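Local atomic coordinates of uncharacterized protein AF_1796 (Archaeoglobus fulgidus, PDB entry 1VIM), a protein that is of unknown function but probably binds a carbohydrate derivative and may act as an isomerase. Residues L18-V21 against S22-K26; Q154-P157 against L158-F162; F65-R68 against L69-G73; V76-V79 against G80-V83. All coordinates share one frame; numbering follows the deposited sequence.

Contact 1: L18-V21 against S22-K26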
ATOM      1  N   LEU A  18      -3.422  -2.503  29.584  1.00 10.17           N
ATOM      2  CA  LEU A  18      -4.856  -2.548  29.414  1.00 11.83           C
ATOM      3  C   LEU A  18      -5.597  -1.673  30.412  1.00 12.14           C
ATOM      4  O   LEU A  18      -6.584  -1.044  30.056  1.00 11.68           O
ATOM      5  CB  LEU A  18      -5.356  -3.992  29.482  1.00 12.54           C
ATOM      6  CG  LEU A  18      -4.834  -4.926  28.391  1.00 12.26           C
ATOM      7  CD1 LEU A  18      -5.315  -6.342  28.624  1.00 13.58           C
ATOM      8  CD2 LEU A  18      -5.214  -4.424  27.006  1.00 13.18           C
ATOM      9  N   GLU A  19      -5.090  -1.591  31.638  1.00 11.69           N
ATOM     10  CA  GLU A  19      -5.690  -0.693  32.623  1.00 12.22           C
ATOM     11  C   GLU A  19      -5.575   0.744  32.143  1.00 11.52           C
ATOM     12  O   GLU A  19      -6.537   1.494  32.226  1.00 11.58           O
ATOM     13  CB  GLU A  19      -5.027  -0.838  33.999  1.00 13.00           C
ATOM     14  CG  GLU A  19      -5.712  -0.076  35.153  1.00 17.60           C
ATOM     15  CD  GLU A  19      -5.570   1.448  35.141  1.00 19.78           C
ATOM     16  OE1 GLU A  19      -4.478   1.945  34.870  1.00 18.68           O
ATOM     17  OE2 GLU A  19      -6.573   2.171  35.433  1.00 23.07           O
ATOM     18  N   VAL A  20      -4.412   1.128  31.635  1.00 10.56           N
ATOM     19  CA  VAL A  20      -4.222   2.488  31.122  1.00 12.35           C
ATOM     20  C   VAL A  20      -5.190   2.777  29.967  1.00 11.75           C
ATOM     21  O   VAL A  20      -5.818   3.823  29.953  1.00 11.32           O
ATOM     22  CB  VAL A  20      -2.767   2.749  30.696  1.00 13.87           C
ATOM     23  CG1 VAL A  20      -2.629   4.132  30.029  1.00 14.66           C
ATOM     24  CG2 VAL A  20      -1.869   2.635  31.892  1.00 15.39           C
ATOM     25  N   VAL A  21      -5.337   1.830  29.030  1.00 11.74           N
ATOM     26  CA  VAL A  21      -6.289   2.010  27.935  1.00 11.38           C
ATOM     27  C   VAL A  21      -7.704   2.263  28.494  1.00 11.62           C
ATOM     28  O   VAL A  21      -8.369   3.196  28.039  1.00 11.81           O
ATOM     29  CB  VAL A  21      -6.276   0.796  26.973  1.00 11.77           C
ATOM     30  CG1 VAL A  21      -7.404   0.903  25.921  1.00 14.66           C
ATOM     31  CG2 VAL A  21      -4.948   0.760  26.259  1.00 12.92           C
ATOM     32  N   SER A  22      -8.122   1.455  29.490  1.00 12.60           N
ATOM     33  CA  SER A  22      -9.428   1.640  30.140  1.00 14.96           C
ATOM     34  C   SER A  22      -9.588   3.062  30.659  1.00 14.55           C
ATOM     35  O   SER A  22     -10.632   3.723  30.434  1.00 15.38           O
ATOM     36  CB  SER A  22      -9.558   0.671  31.307  1.00 16.77           C
ATOM     37  OG  SER A  22      -9.865  -0.608  30.831  1.00 21.09           O
ATOM     38  N   GLU A  23      -8.555   3.568  31.320  1.00 13.97           N
ATOM     39  CA  GLU A  23      -8.632   4.904  31.898  1.00 14.95           C
ATOM     40  C   GLU A  23      -8.729   5.960  30.821  1.00 13.86           C
ATOM     41  O   GLU A  23      -9.451   6.941  30.968  1.00 14.72           O
ATOM     42  CB  GLU A  23      -7.418   5.157  32.794  1.00 17.35           C
ATOM     43  CG  GLU A  23      -7.435   6.505  33.503  1.00 21.89           C
ATOM     44  CD  GLU A  23      -8.398   6.581  34.672  1.00 25.93           C
ATOM     45  OE1 GLU A  23      -9.083   5.579  34.982  1.00 27.39           O
ATOM     46  OE2 GLU A  23      -8.460   7.674  35.280  1.00 28.95           O
ATOM     47  N   HIS A  24      -7.998   5.769  29.725  1.00 12.06           N
ATOM     48  CA  HIS A  24      -8.049   6.728  28.628  1.00 12.11           C
ATOM     49  C   HIS A  24      -9.375   6.748  27.900  1.00 11.87           C
ATOM     50  O   HIS A  24      -9.797   7.815  27.458  1.00 12.61           O
ATOM     51  CB  HIS A  24      -6.865   6.486  27.680  1.00 11.49           C
ATOM     52  CG  HIS A  24      -5.588   7.042  28.224  1.00 11.05           C
ATOM     53  ND1 HIS A  24      -4.919   8.076  27.615  1.00 11.49           N
ATOM     54  CD2 HIS A  24      -4.889   6.737  29.343  1.00 12.28           C
ATOM     55  CE1 HIS A  24      -3.852   8.379  28.331  1.00 11.35           C
ATOM     56  NE2 HIS A  24      -3.816   7.588  29.392  1.00 12.28           N
ATOM     57  N   ILE A  25     -10.030   5.589  27.783  1.00 12.77           N
ATOM     58  CA  ILE A  25     -11.339   5.590  27.135  1.00 15.27           C
ATOM     59  C   ILE A  25     -12.364   6.267  28.045  1.00 16.00           C
ATOM     60  O   ILE A  25     -13.191   7.044  27.566  1.00 16.63           O
ATOM     61  CB  ILE A  25     -11.806   4.177  26.763  1.00 17.10           C
ATOM     62  CG1 ILE A  25     -10.792   3.444  25.891  1.00 18.86           C
ATOM     63  CG2 ILE A  25     -13.162   4.243  26.030  1.00 19.33           C
ATOM     64  CD1 ILE A  25     -10.989   1.860  25.956  1.00 20.73           C
ATOM     65  N   LYS A  26     -12.288   5.995  29.343  1.00 16.28           N
ATOM     66  CA  LYS A  26     -13.134   6.722  30.293  1.00 18.49           C
ATOM     67  C   LYS A  26     -12.891   8.234  30.200  1.00 17.48           C
ATOM     68  O   LYS A  26     -13.854   9.035  30.219  1.00 17.63           O
ATOM     69  CB  LYS A  26     -12.889   6.181  31.703  1.00 20.98           C
ATOM     70  CG  LYS A  26     -13.428   4.760  31.846  1.00 25.40           C
ATOM     71  CD  LYS A  26     -13.241   4.179  33.230  1.00 29.89           C
ATOM     72  CE  LYS A  26     -13.875   2.809  33.318  1.00 33.10           C
ATOM     73  NZ  LYS A  26     -15.017   2.780  34.288  1.00 35.05           N
TER

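Contact 2: Q154-P157 against L158-F162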
ATOM      1  N   GLN A 154       6.578   4.317  28.518  1.00 11.11           N
ATOM      2  CA  GLN A 154       7.140   2.990  28.776  1.00 11.93           C
ATOM      3  C   GLN A 154       6.153   1.855  28.421  1.00 12.14           C
ATOM      4  O   GLN A 154       6.559   0.786  27.996  1.00 14.49           O
ATOM      5  CB  GLN A 154       7.582   2.859  30.235  1.00 12.75           C
ATOM      6  CG  GLN A 154       8.218   1.518  30.603  1.00 15.54           C
ATOM      7  CD  GLN A 154       9.431   1.187  29.755  1.00 17.63           C
ATOM      8  OE1 GLN A 154      10.366   1.991  29.667  1.00 21.94           O
ATOM      9  NE2 GLN A 154       9.431   0.014  29.141  1.00 18.83           N
ATOM     10  N   LEU A 155       4.860   2.108  28.601  1.00 10.95           N
ATOM     11  CA  LEU A 155       3.805   1.153  28.240  1.00 10.62           C
ATOM     12  C   LEU A 155       3.295   1.406  26.833  1.00 11.01           C
ATOM     13  O   LEU A 155       2.951   0.455  26.147  1.00 11.34           O
ATOM     14  CB  LEU A 155       2.624   1.281  29.210  1.00 11.61           C
ATOM     15  CG  LEU A 155       2.914   0.849  30.640  1.00 13.18           C
ATOM     16  CD1 LEU A 155       1.786   1.337  31.566  1.00 14.73           C
ATOM     17  CD2 LEU A 155       3.111  -0.651  30.751  1.00 15.25           C
ATOM     18  N   ALA A 156       3.259   2.675  26.427  1.00  9.73           N
ATOM     19  CA  ALA A 156       2.565   3.127  25.205  1.00  9.37           C
ATOM     20  C   ALA A 156       3.524   4.040  24.449  1.00  9.23           C
ATOM     21  O   ALA A 156       3.388   5.263  24.467  1.00 10.25           O
ATOM     22  CB  ALA A 156       1.277   3.849  25.573  1.00 10.95           C
ATOM     23  N   PRO A 157       4.549   3.454  23.820  1.00  9.49           N
ATOM     24  CA  PRO A 157       5.608   4.278  23.223  1.00  9.55           C
ATOM     25  C   PRO A 157       5.156   4.970  21.943  1.00  8.82           C
ATOM     26  O   PRO A 157       4.211   4.496  21.264  1.00  9.51           O
ATOM     27  CB  PRO A 157       6.697   3.241  22.908  1.00  9.01           C
ATOM     28  CG  PRO A 157       5.939   1.966  22.620  1.00  9.38           C
ATOM     29  CD  PRO A 157       4.839   2.014  23.673  1.00  9.86           C
ATOM     30  N   LEU A 158       5.856   6.038  21.576  1.00 10.66           N
ATOM     31  CA  LEU A 158       5.748   6.626  20.246  1.00 11.85           C
ATOM     32  C   LEU A 158       4.321   7.001  19.886  1.00 13.36           C
ATOM     33  O   LEU A 158       3.917   6.860  18.736  1.00 15.10           O
ATOM     34  CB  LEU A 158       6.317   5.696  19.166  1.00 12.53           C
ATOM     35  CG  LEU A 158       7.837   5.457  19.230  1.00 13.44           C
ATOM     36  CD1 LEU A 158       8.239   4.532  18.070  1.00 14.94           C
ATOM     37  CD2 LEU A 158       8.716   6.747  19.347  1.00 16.17           C
ATOM     38  N   GLY A 159       3.555   7.470  20.849  1.00 12.88           N
ATOM     39  CA  GLY A 159       2.203   7.921  20.501  1.00 12.61           C
ATOM     40  C   GLY A 159       1.130   6.831  20.382  1.00 12.00           C
ATOM     41  O   GLY A 159       0.021   7.103  19.908  1.00 12.52           O
ATOM     42  N   THR A 160       1.424   5.623  20.847  1.00 10.74           N
ATOM     43  CA  THR A 160       0.449   4.528  20.882  1.00  9.61           C
ATOM     44  C   THR A 160      -0.877   4.919  21.505  1.00  9.23           C
ATOM     45  O   THR A 160      -1.925   4.538  21.000  1.00  9.53           O
ATOM     46  CB  THR A 160       1.064   3.362  21.696  1.00  9.20           C
ATOM     47  OG1 THR A 160       2.121   2.749  20.936  1.00 12.00           O
ATOM     48  CG2 THR A 160       0.061   2.228  21.940  1.00  9.68           C
ATOM     49  N   MET A 161      -0.844   5.614  22.633  1.00  9.27           N
ATOM     50  CA  MET A 161      -2.114   5.944  23.271  1.00  9.20           C
ATOM     51  C   MET A 161      -2.968   6.891  22.440  1.00  9.48           C
ATOM     52  O   MET A 161      -4.173   6.690  22.348  1.00  9.76           O
ATOM     53  CB  MET A 161      -1.909   6.493  24.675  1.00 10.85           C
ATOM     54  CG  MET A 161      -3.147   6.398  25.563  1.00 14.30           C
ATOM     55  SD  MET A 161      -3.864   4.724  25.743  1.00 15.08           S
ATOM     56  CE  MET A 161      -2.305   3.787  25.999  1.00 15.08           C
ATOM     57  N   PHE A 162      -2.358   7.897  21.823  1.00  9.90           N
ATOM     58  CA  PHE A 162      -3.106   8.740  20.892  1.00  9.52           C
ATOM     59  C   PHE A 162      -3.722   7.866  19.785  1.00  9.11           C
ATOM     60  O   PHE A 162      -4.899   8.025  19.419  1.00  9.96           O
ATOM     61  CB  PHE A 162      -2.221   9.808  20.221  1.00  9.47           C
ATOM     62  CG  PHE A 162      -2.897  10.447  19.044  1.00  9.07           C
ATOM     63  CD1 PHE A 162      -3.887  11.411  19.259  1.00  9.28           C
ATOM     64  CD2 PHE A 162      -2.610  10.028  17.733  1.00  9.57           C
ATOM     65  CE1 PHE A 162      -4.581  11.978  18.179  1.00  9.78           C
ATOM     66  CE2 PHE A 162      -3.301  10.576  16.657  1.00  9.66           C
ATOM     67  CZ  PHE A 162      -4.279  11.554  16.870  1.00  9.88           C
TER
HETATM   68  O   HOH W   1       1.318   7.038  24.141  1.00 23.34           O
HETATM   69  O   HOH W   2       4.018   7.813  23.674  1.00 26.23           O

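Contact 3: F65-R68 against L69-G73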
ATOM      1  N   PHE A  65     -10.658   4.463   8.929  1.00  7.76           N
ATOM      2  CA  PHE A  65     -11.762   5.396   8.947  1.00  7.61           C
ATOM      3  C   PHE A  65     -12.307   5.620   7.541  1.00  8.20           C
ATOM      4  O   PHE A  65     -13.550   5.622   7.332  1.00  7.88           O
ATOM      5  CB  PHE A  65     -11.282   6.685   9.582  1.00  8.80           C
ATOM      6  CG  PHE A  65     -12.344   7.766   9.681  1.00  8.01           C
ATOM      7  CD1 PHE A  65     -13.574   7.515  10.259  1.00 10.19           C
ATOM      8  CD2 PHE A  65     -12.051   9.044   9.245  1.00 10.32           C
ATOM      9  CE1 PHE A  65     -14.518   8.535  10.374  1.00 10.26           C
ATOM     10  CE2 PHE A  65     -13.015  10.086   9.366  1.00 10.24           C
ATOM     11  CZ  PHE A  65     -14.244   9.798   9.930  1.00 10.25           C
ATOM     12  N   ALA A  66     -11.414   5.808   6.569  1.00  7.61           N
ATOM     13  CA  ALA A  66     -11.883   6.035   5.183  1.00  7.83           C
ATOM     14  C   ALA A  66     -12.722   4.840   4.689  1.00  7.72           C
ATOM     15  O   ALA A  66     -13.757   4.999   4.028  1.00  8.05           O
ATOM     16  CB  ALA A  66     -10.711   6.288   4.243  1.00  7.99           C
ATOM     17  N   MET A  67     -12.291   3.624   5.019  1.00  7.75           N
ATOM     18  CA  MET A  67     -13.014   2.453   4.582  1.00  8.21           C
ATOM     19  C   MET A  67     -14.444   2.487   5.160  1.00  7.47           C
ATOM     20  O   MET A  67     -15.414   2.238   4.463  1.00  8.86           O
ATOM     21  CB  MET A  67     -12.284   1.188   5.018  1.00  8.96           C
ATOM     22  CG  MET A  67     -12.999  -0.084   4.545  1.00 10.44           C
ATOM     23  SD  MET A  67     -12.308  -1.604   5.127  1.00 12.95           S
ATOM     24  CE  MET A  67     -10.813  -1.754   4.109  1.00 12.96           C
ATOM     25  N   ARG A  68     -14.582   2.833   6.440  1.00  9.31           N
ATOM     26  CA  ARG A  68     -15.913   2.940   7.037  1.00  9.60           C
ATOM     27  C   ARG A  68     -16.737   4.062   6.430  1.00  9.19           C
ATOM     28  O   ARG A  68     -17.964   3.900   6.246  1.00  9.97           O
ATOM     29  CB  ARG A  68     -15.802   3.172   8.535  1.00 11.47           C
ATOM     30  CG  ARG A  68     -15.715   1.924   9.286  1.00 14.20           C
ATOM     31  CD  ARG A  68     -17.070   1.119   9.388  1.00 12.42           C
ATOM     32  NE  ARG A  68     -16.726   0.016  10.236  1.00 13.22           N
ATOM     33  CZ  ARG A  68     -16.196  -1.104   9.824  1.00 13.83           C
ATOM     34  NH1 ARG A  68     -16.105  -1.364   8.514  1.00 12.87           N
ATOM     35  NH2 ARG A  68     -15.781  -1.996  10.719  1.00 14.94           N
ATOM     36  N   LEU A  69     -16.131   5.208   6.137  1.00  8.89           N
ATOM     37  CA  LEU A  69     -16.889   6.266   5.457  1.00  8.61           C
ATOM     38  C   LEU A  69     -17.401   5.756   4.117  1.00  8.93           C
ATOM     39  O   LEU A  69     -18.517   6.093   3.716  1.00  9.54           O
ATOM     40  CB  LEU A  69     -16.045   7.544   5.274  1.00  8.15           C
ATOM     41  CG  LEU A  69     -15.720   8.345   6.542  1.00  9.61           C
ATOM     42  CD1 LEU A  69     -14.821   9.497   6.158  1.00 12.31           C
ATOM     43  CD2 LEU A  69     -16.981   8.820   7.265  1.00 12.70           C
ATOM     44  N   MET A  70     -16.603   4.950   3.419  1.00  8.22           N
ATOM     45  CA  MET A  70     -17.061   4.362   2.167  1.00  8.37           C
ATOM     46  C   MET A  70     -18.270   3.453   2.441  1.00  9.25           C
ATOM     47  O   MET A  70     -19.285   3.509   1.733  1.00  9.31           O
ATOM     48  CB  MET A  70     -15.904   3.654   1.448  1.00  9.16           C
ATOM     49  CG  MET A  70     -16.327   2.971   0.125  1.00  9.10           C
ATOM     50  SD  MET A  70     -17.038   1.340   0.298  1.00 10.29           S
ATOM     51  CE  MET A  70     -15.558   0.374   0.852  1.00  9.91           C
ATOM     52  N   HIS A  71     -18.189   2.649   3.488  1.00  9.21           N
ATOM     53  CA  HIS A  71     -19.314   1.788   3.876  1.00  9.91           C
ATOM     54  C   HIS A  71     -20.586   2.568   4.143  1.00 10.39           C
ATOM     55  O   HIS A  71     -21.669   2.054   3.835  1.00 12.47           O
ATOM     56  CB  HIS A  71     -18.982   0.921   5.095  1.00  9.58           C
ATOM     57  CG  HIS A  71     -17.853  -0.037   4.857  1.00  9.50           C
ATOM     58  ND1 HIS A  71     -17.119  -0.601   5.878  1.00  9.63           N
ATOM     59  CD2 HIS A  71     -17.328  -0.536   3.704  1.00 10.35           C
ATOM     60  CE1 HIS A  71     -16.183  -1.389   5.366  1.00  9.85           C
ATOM     61  NE2 HIS A  71     -16.277  -1.351   4.048  1.00  9.84           N
ATOM     62  N   LEU A  72     -20.453   3.767   4.699  1.00 10.26           N
ATOM     63  CA  LEU A  72     -21.587   4.642   5.008  1.00 11.76           C
ATOM     64  C   LEU A  72     -22.153   5.348   3.778  1.00 12.78           C
ATOM     65  O   LEU A  72     -23.205   6.029   3.884  1.00 15.59           O
ATOM     66  CB  LEU A  72     -21.176   5.681   6.061  1.00 13.01           C
ATOM     67  CG  LEU A  72     -20.787   5.126   7.435  1.00 15.50           C
ATOM     68  CD1 LEU A  72     -20.235   6.252   8.308  1.00 17.30           C
ATOM     69  CD2 LEU A  72     -21.967   4.514   8.102  1.00 20.01           C
ATOM     70  N   GLY A  73     -21.464   5.230   2.643  1.00 10.89           N
ATOM     71  CA  GLY A  73     -21.949   5.795   1.389  1.00 11.57           C
ATOM     72  C   GLY A  73     -21.335   7.122   0.999  1.00 12.48           C
ATOM     73  O   GLY A  73     -21.774   7.728   0.018  1.00 14.15           O
TER

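Contact 4: V76-V79 against G80-V83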
ATOM      1  N   VAL A  76     -15.081   9.039  -0.753  1.00  8.61           N
ATOM      2  CA  VAL A  76     -13.926   9.195   0.126  1.00  7.76           C
ATOM      3  C   VAL A  76     -12.679   8.619  -0.533  1.00  7.05           C
ATOM      4  O   VAL A  76     -12.741   7.649  -1.274  1.00  8.57           O
ATOM      5  CB  VAL A  76     -14.195   8.564   1.523  1.00  8.67           C
ATOM      6  CG1 VAL A  76     -14.576   7.112   1.412  1.00  9.68           C
ATOM      7  CG2 VAL A  76     -13.045   8.774   2.495  1.00  9.29           C
ATOM      8  N   TYR A  77     -11.538   9.217  -0.203  1.00  7.41           N
ATOM      9  CA  TYR A  77     -10.237   8.797  -0.750  1.00  7.74           C
ATOM     10  C   TYR A  77      -9.184   8.918   0.311  1.00  7.72           C
ATOM     11  O   TYR A  77      -9.295   9.713   1.239  1.00  8.19           O
ATOM     12  CB  TYR A  77      -9.822   9.698  -1.914  1.00  8.98           C
ATOM     13  CG  TYR A  77     -10.877   9.840  -2.959  1.00  9.45           C
ATOM     14  CD1 TYR A  77     -11.121   8.825  -3.870  1.00 10.99           C
ATOM     15  CD2 TYR A  77     -11.642  11.024  -3.027  1.00 11.90           C
ATOM     16  CE1 TYR A  77     -12.171   9.021  -4.867  1.00 13.65           C
ATOM     17  CE2 TYR A  77     -12.625  11.198  -3.967  1.00 13.97           C
ATOM     18  CZ  TYR A  77     -12.883  10.220  -4.840  1.00 13.20           C
ATOM     19  OH  TYR A  77     -13.874  10.563  -5.762  1.00 16.88           O
ATOM     20  N   VAL A  78      -8.110   8.163   0.093  1.00  7.23           N
ATOM     21  CA  VAL A  78      -6.900   8.278   0.915  1.00  7.00           C
ATOM     22  C   VAL A  78      -5.835   9.018   0.106  1.00  7.58           C
ATOM     23  O   VAL A  78      -5.503   8.622  -1.030  1.00  7.69           O
ATOM     24  CB  VAL A  78      -6.365   6.884   1.250  1.00  7.44           C
ATOM     25  CG1 VAL A  78      -5.091   6.979   2.116  1.00  7.32           C
ATOM     26  CG2 VAL A  78      -7.414   6.075   1.965  1.00  8.30           C
ATOM     27  N   VAL A  79      -5.267  10.073   0.686  1.00  7.07           N
ATOM     28  CA  VAL A  79      -4.236  10.842  -0.019  1.00  8.28           C
ATOM     29  C   VAL A  79      -3.077   9.944  -0.406  1.00  8.55           C
ATOM     30  O   VAL A  79      -2.618   9.129   0.397  1.00  9.66           O
ATOM     31  CB  VAL A  79      -3.727  12.049   0.824  1.00  7.89           C
ATOM     32  CG1 VAL A  79      -2.545  12.748   0.127  1.00  8.86           C
ATOM     33  CG2 VAL A  79      -4.854  13.027   1.084  1.00  9.17           C
ATOM     34  N   GLY A  80      -2.644  10.074  -1.659  1.00  8.26           N
ATOM     35  CA  GLY A  80      -1.516   9.296  -2.165  1.00  9.42           C
ATOM     36  C   GLY A  80      -1.849   7.953  -2.782  1.00  9.03           C
ATOM     37  O   GLY A  80      -0.984   7.354  -3.426  1.00 11.54           O
ATOM     38  N   GLU A  81      -3.082   7.498  -2.620  1.00  8.34           N
ATOM     39  CA  GLU A  81      -3.471   6.203  -3.140  1.00  8.11           C
ATOM     40  C   GLU A  81      -3.901   6.239  -4.603  1.00  7.69           C
ATOM     41  O   GLU A  81      -4.134   7.295  -5.208  1.00  7.89           O
ATOM     42  CB  GLU A  81      -4.504   5.528  -2.207  1.00  8.94           C
ATOM     43  CG  GLU A  81      -3.916   5.147  -0.860  1.00 10.50           C
ATOM     44  CD  GLU A  81      -2.896   4.060  -0.935  1.00 15.61           C
ATOM     45  OE1 GLU A  81      -2.844   3.323  -1.963  1.00 17.32           O
ATOM     46  OE2 GLU A  81      -2.142   3.975   0.052  1.00 20.04           O
ATOM     47  N   THR A  82      -4.018   5.044  -5.178  1.00  7.72           N
ATOM     48  CA  THR A  82      -4.070   4.933  -6.632  1.00  7.69           C
ATOM     49  C   THR A  82      -5.193   5.722  -7.283  1.00  7.64           C
ATOM     50  O   THR A  82      -4.943   6.456  -8.245  1.00  7.49           O
ATOM     51  CB  THR A  82      -4.237   3.469  -7.009  1.00  7.73           C
ATOM     52  OG1 THR A  82      -3.153   2.709  -6.467  1.00  9.95           O
ATOM     53  CG2 THR A  82      -4.127   3.253  -8.532  1.00  8.73           C
ATOM     54  N   VAL A  83      -6.435   5.541  -6.819  1.00  7.17           N
ATOM     55  CA  VAL A  83      -7.577   6.119  -7.545  1.00  7.50           C
ATOM     56  C   VAL A  83      -8.023   7.471  -6.996  1.00  7.10           C
ATOM     57  O   VAL A  83      -9.033   8.037  -7.439  1.00  8.04           O
ATOM     58  CB  VAL A  83      -8.778   5.121  -7.658  1.00  8.52           C
ATOM     59  CG1 VAL A  83      -8.285   3.825  -8.209  1.00 10.90           C
ATOM     60  CG2 VAL A  83      -9.474   4.916  -6.293  1.00  9.85           C
TER
HETATM   61  O   HOH W   3      -1.191   6.796   0.844  1.00 26.74           O

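Contact 1: L18-V21 against S22-K26
The carbonyl oxygen Val-20 O accepts a hydrogen bond from the backbone N of His-24 at 2.9 Å, nearly in line with the C=O, and ring atom CD2 of the same histidine lies near it at 3.1 Å, with the oxygen at the ring edge, close to the ring plane. A first torsion that sets His-24 CG beside its own backbone N (chi1 -78°) folds the imidazole back over the preceding turn. There it runs alongside Val-20, whose CG1 branch lies 3.5 Å from His-24 CD2. A hydrogen bond between NE2 and Glu-147 OE2 restrains how the ring turns. One residue further on, Val-21 CG1 packs on Ile-25 CD1 at 3.7 Å, while CG1 of Ile-25 folds over Val-21 O at 3.2 Å. On the more exposed flank Glu-19 and Glu-23 run side by side, and OE2 of Glu-19 stays 4.3 Å from OE1 of Glu-23; the two like charges would be expected to repel mildly. Ser-22 N closes its turn onto Leu-18 O at 3.0 Å, and the Ser-22 hydroxyl has a weak hydrogen bond with Arg-29 of the second subunit. Ser-22 and Ile-25 also pack against Ile-25 and Ser-22 of that subunit. Val-21, His-24 and Ile-25 meanwhile touch helix 160-181. Side chains four residues apart thus pack in pairs along this part of helix 12-31, as is usual in an alpha-helix, here one that serves both its own subunit and the interface with the second subunit.

Contact 2: Q154-P157 against L158-F162
The turn that joins helix 149-155 to helix 160-181 folds Ala-156 and Pro-157 against the first residues of the second helix, with Gly-159 at the N-cap position. Pro-157 O takes two bonds from Thr-160. The hydroxyl OG1 donates to it at 2.7 Å, in the carbonyl plane, whereas the backbone N of Thr-160 reaches it at 3.0 Å from above that plane. The torsion chi1 of -71° makes this double grip possible, since it places OG1 beside the backbone N of Thr-160, both facing the proline carbonyl. The other carbonyl of the turn is served by water: Ala-156 O accepts from two molecules, one of which accepts in turn from Met-161 N at 3.0 Å and the other from Gly-159 N at 2.9 Å. These two amides at the start of the helix find their acceptor in water. Met-161, bent twice along its chain, brings CE to within 3.6 Å of Ala-156 CB. Gly-159 has a positive phi of 82°, at which a side chain would press on the preceding carbonyl oxygen. The Thr-160 hydroxyl is also hydrogen-bonded with Arg-68 of the second subunit, and Leu-158 N with Glu-185 of that subunit. A valine in place of Thr-160 would probably leave Pro-157 O with the backbone amide alone and deprive that arginine of its hydroxyl mate. The threonine OG1 therefore couples two tasks, tying down the turn within the subunit and presenting an oxygen to a guanidinium across the interface.

Contact 3: F65-R68 against L69-G73
Polar side chains meet where Arg-68 NH1 donates to His-71 ND1 at 2.9 Å. The guanidinium and the imidazole are nearly coplanar, 26° apart, and join edge to edge; a bend at chi2 of Arg-68 (-74°) turns its chain along the helix toward the ring. One ring face of His-71 lies on Met-67 O, 3.3 Å above the plane and over its centre, while Met-67 CG reaches His-71 CE1 at 3.5 Å. Among the apolar contacts, Leu-69 CD1 sits over a face of the Phe-65 ring in a CH-pi contact, 4.0 Å from its centroid. Backbone bonds four residues apart run through the helix, among them Leu-72 N to Arg-68 O at 2.9 Å. A Schellman motif then ends it, with Gly-73 N bonded to Met-70 O at 2.9 Å and a positive phi that calls for glycine. Leu-158 of the second subunit packs on both Arg-68 and His-71. A leucine in place of His-71 would probably leave Arg-68 NH1 without this acceptor and its guanidinium freer to turn. The imidazole thus probably steadies the guanidinium, which faces the second subunit.

Contact 4: V76-V79 against G80-V83
First torsions let Val-78 and Glu-81 lie alongside each other once the turn has brought the two residues together: Val-78 CG1 stands anti to its backbone N (chi1 -180°), and Glu-81 CG swings beside its own N (chi1 -67°). The methylene CG of Glu-81 consequently rests against both CB and CG1 of Val-78, 3.7 Å from the CG1 branch, and the two side chains point the same way. A further bend at chi2 carries the carboxylate past the valine. The backbone from Val-78 to Glu-81 is a type II beta turn, closed by Glu-81 N donating to Val-78 O at 3.1 Å along a fairly straight line (161°). Gly-80 fills the third position of the turn, where a side chain would clash with Val-79 O. One water donates both to Val-79 O, at 2.8 Å, and to Glu-81 OE2, at 3.1 Å. The same OE2 forms a salt bridge with Lys-63, so the carboxylate is held by two partners and its rotation is probably restricted. Further along, Tyr-77 CE1 lies obliquely by Val-83 O at 4.2 Å, a loose contact between the strand and the returning loop. The Glu-81 side chain packs on Glu-81 of the third subunit, and Thr-82 OG1 is hydrogen-bonded with Tyr-60 of the fourth. Within the chain, strand 76-78 is an outermost strand of the parallel sheet; its backbone bonds to strand 50-53, Val-76 and Val-78 pack on helix 56-71, and the turn leads the chain off the sheet edge.

Every contact is local, closing a helical turn or a short bend between adjoining segments; none nests within or crosses another. From the N terminus, contact 1 closes turns within helix 12-31. Contact 3 then ends helix 56-71, and contact 4 turns the chain off strand 76-78; these two meet in the same beta-alpha-beta unit, where Ala-66, Leu-69 and Met-70 pack on Val-76. Contact 2 comes last, bending the chain into helix 160-181, whose Met-161 touches Val-20, Val-21 and His-24 of contact 1. The centres of contacts 2 and 3 are about 27 Å apart within one chain, yet contact 2 of one subunit meets contact 3 of the second subunit.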